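Local coordinates for protein aminoacyl-histidine dipeptidase (Vibrio alginolyticus, PDB 3MRU) that probably hydrolyses dipeptides such as those with a C-terminal histidine, as a zinc-dependent metallopeptidase of the M20C family, at residues R208-K213 and A266-A271. Residues are numbered along the deposited sequence; the frame is centred on the assembly and turned at random.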
loop_
_atom_site.group_PDB
_atom_site.type_symbol
_atom_site.label_atom_id
_atom_site.label_comp_id
_atom_site.label_asym_id
_atom_site.label_seq_id
_atom_site.Cartn_x
_atom_site.Cartn_y
_atom_site.Cartn_z
ATOM N N ARG A 208 11.637 22.227 29.919
ATOM C CA ARG A 208 11.803 20.781 29.894
ATOM C C ARG A 208 11.434 20.183 28.539
ATOM O O ARG A 208 10.830 20.844 27.703
ATOM C CB ARG A 208 10.962 20.111 30.999
ATOM C CG ARG A 208 10.904 20.826 32.360
ATOM C CD ARG A 208 12.200 20.732 33.138
ATOM N NE ARG A 208 12.838 19.428 32.975
ATOM C CZ ARG A 208 12.757 18.433 33.847
ATOM N NH1 ARG A 208 12.057 18.574 34.966
ATOM N NH2 ARG A 208 13.380 17.296 33.594
ATOM N N GLN A 209 11.809 18.918 28.358
ATOM C CA GLN A 209 11.541 18.140 27.159
ATOM C C GLN A 209 10.899 16.800 27.539
ATOM O O GLN A 209 11.581 15.779 27.785
ATOM C CB GLN A 209 12.826 17.918 26.354
ATOM C CG GLN A 209 12.639 17.067 25.108
ATOM C CD GLN A 209 13.926 16.879 24.349
ATOM O OE1 GLN A 209 14.822 16.156 24.789
ATOM N NE2 GLN A 209 14.032 17.532 23.201
ATOM N N LEU A 210 9.573 16.825 27.583
ATOM C CA LEU A 210 8.782 15.642 27.804
ATOM C C LEU A 210 8.758 14.812 26.520
ATOM O O LEU A 210 8.343 15.285 25.461
ATOM C CB LEU A 210 7.372 16.046 28.206
ATOM C CG LEU A 210 7.228 17.370 28.956
ATOM C CD1 LEU A 210 5.753 17.716 29.166
ATOM C CD2 LEU A 210 7.976 17.348 30.295
ATOM N N THR A 211 9.205 13.570 26.609
ATOM C CA THR A 211 9.307 12.740 25.424
ATOM C C THR A 211 8.687 11.348 25.613
ATOM O O THR A 211 8.693 10.794 26.691
ATOM C CB THR A 211 10.771 12.685 24.927
ATOM O OG1 THR A 211 11.036 11.414 24.327
ATOM C CG2 THR A 211 11.759 12.940 26.074
ATOM N N LEU A 212 8.123 10.796 24.557
ATOM C CA LEU A 212 7.472 9.511 24.662
ATOM C C LEU A 212 7.882 8.634 23.480
ATOM O O LEU A 212 7.708 9.026 22.323
ATOM C CB LEU A 212 5.942 9.692 24.753
ATOM C CG LEU A 212 4.987 8.526 24.412
ATOM C CD1 LEU A 212 4.970 7.464 25.489
ATOM C CD2 LEU A 212 3.590 9.015 24.173
ATOM N N LYS A 213 8.434 7.457 23.771
ATOM C CA LYS A 213 8.845 6.536 22.717
ATOM C C LYS A 213 8.807 5.070 23.145
ATOM O O LYS A 213 8.327 4.731 24.238
ATOM C CB LYS A 213 10.261 6.859 22.200
ATOM C CG LYS A 213 11.401 6.714 23.213
ATOM C CD LYS A 213 12.746 6.996 22.544
ATOM C CE LYS A 213 13.928 6.388 23.310
ATOM N NZ LYS A 213 15.188 7.141 22.997
ATOM N N ALA A 266 7.587 10.630 19.813
ATOM C CA ALA A 266 7.154 12.002 19.650
ATOM C C ALA A 266 7.586 12.746 20.867
ATOM O O ALA A 266 7.794 12.148 21.913
ATOM C CB ALA A 266 5.668 12.067 19.527
ATOM N N PHE A 267 7.722 14.053 20.754
ATOM C CA PHE A 267 8.109 14.819 21.916
ATOM C C PHE A 267 7.689 16.268 21.847
ATOM O O PHE A 267 7.508 16.829 20.772
ATOM C CB PHE A 267 9.617 14.720 22.141
ATOM C CG PHE A 267 10.440 15.568 21.208
ATOM C CD1 PHE A 267 10.527 16.955 21.387
ATOM C CD2 PHE A 267 11.169 14.977 20.182
ATOM C CE1 PHE A 267 11.295 17.740 20.548
ATOM C CE2 PHE A 267 11.962 15.767 19.332
ATOM C CZ PHE A 267 12.017 17.149 19.522
ATOM N N VAL A 268 7.556 16.866 23.015
ATOM C CA VAL A 268 7.268 18.257 23.125
ATOM C C VAL A 268 8.337 18.782 24.062
ATOM O O VAL A 268 8.714 18.099 25.017
ATOM C CB VAL A 268 5.843 18.489 23.701
ATOM C CG1 VAL A 268 5.822 18.238 25.197
ATOM C CG2 VAL A 268 5.397 19.895 23.483
ATOM N N THR A 269 8.867 19.967 23.765
ATOM C CA THR A 269 9.614 20.707 24.777
ATOM C C THR A 269 8.726 21.870 25.183
ATOM O O THR A 269 8.057 22.473 24.350
ATOM C CB THR A 269 11.034 21.176 24.332
ATOM O OG1 THR A 269 10.944 22.413 23.628
ATOM C CG2 THR A 269 11.741 20.134 23.456
ATOM N N VAL A 270 8.681 22.142 26.475
ATOM C CA VAL A 270 7.823 23.185 26.994
ATOM C C VAL A 270 8.570 24.024 28.024
ATOM O O VAL A 270 9.562 23.572 28.630
ATOM C CB VAL A 270 6.497 22.619 27.660
ATOM C CG1 VAL A 270 5.720 21.690 26.708
ATOM C CG2 VAL A 270 6.776 21.918 29.012
ATOM N N ALA A 271 8.062 25.241 28.216
ATOM C CA ALA A 271 8.469 26.119 29.294
ATOM C C ALA A 271 7.401 26.104 30.387
ATOM O O ALA A 271 6.205 26.072 30.091
ATOM C CB ALA A 271 8.652 27.520 28.763
#
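Leu210 lies beside Val268 on the helix-covered face of an antiparallel strand pair, the two side chains pointing the same way with Leu210 CD1 4.0 Å from Val268 CG1. The same methyl, CD1, also meets CG2 of Val270 at 4.3 Å, so one leucine branch bridges two valines on the neighbouring strand. Leu212 and Ala266 continue this apolar surface. Helix 231-242 packs against it, with Phe238 on Leu210 and Leu234 and Ile235 on Leu212.

Gln209 carries the contact on the other face. Its CG stands anti to the backbone N (chi1 178°) and the chain runs on extended, crossing Thr269 at a slant, with Thr269 CG2 3.6 Å from Gln209 CG and 3.5 Å from Gln209 NE2. The amide nitrogen then reaches one face of the Phe267 ring, 3.8 Å above its plane and offset toward the rim near CE1. The amide and ring planes are inclined by 59°, so the two groups are not stacked flat. Farther along this face, Thr211 CB touches Phe267 CB at 3.6 Å.

Backbone bonds tie the two ends of the pair. Arg208 and Val270 exchange N-H...O bonds in both directions, as do Leu212 and Ala266; between them Val268 N donates to Leu210 O at 3.0 Å. Strands 303-308 and 249-255 flank the pair, placing both segments inside the sheet of a domain that matches the M20 dimerisation family, away from the two zinc ions.

The two faces therefore differ in chemistry: Leu210, Leu212 and Ala266 face helix 231-242, and Val268 and Val270 extend the apolar patch, with Arg208 at its end, whereas the partly exposed Gln209, Thr269 and Phe267 meet through methyl, amide and ring contacts, and cohesion between the strands rests on main-chain bonds and van der Waals packing.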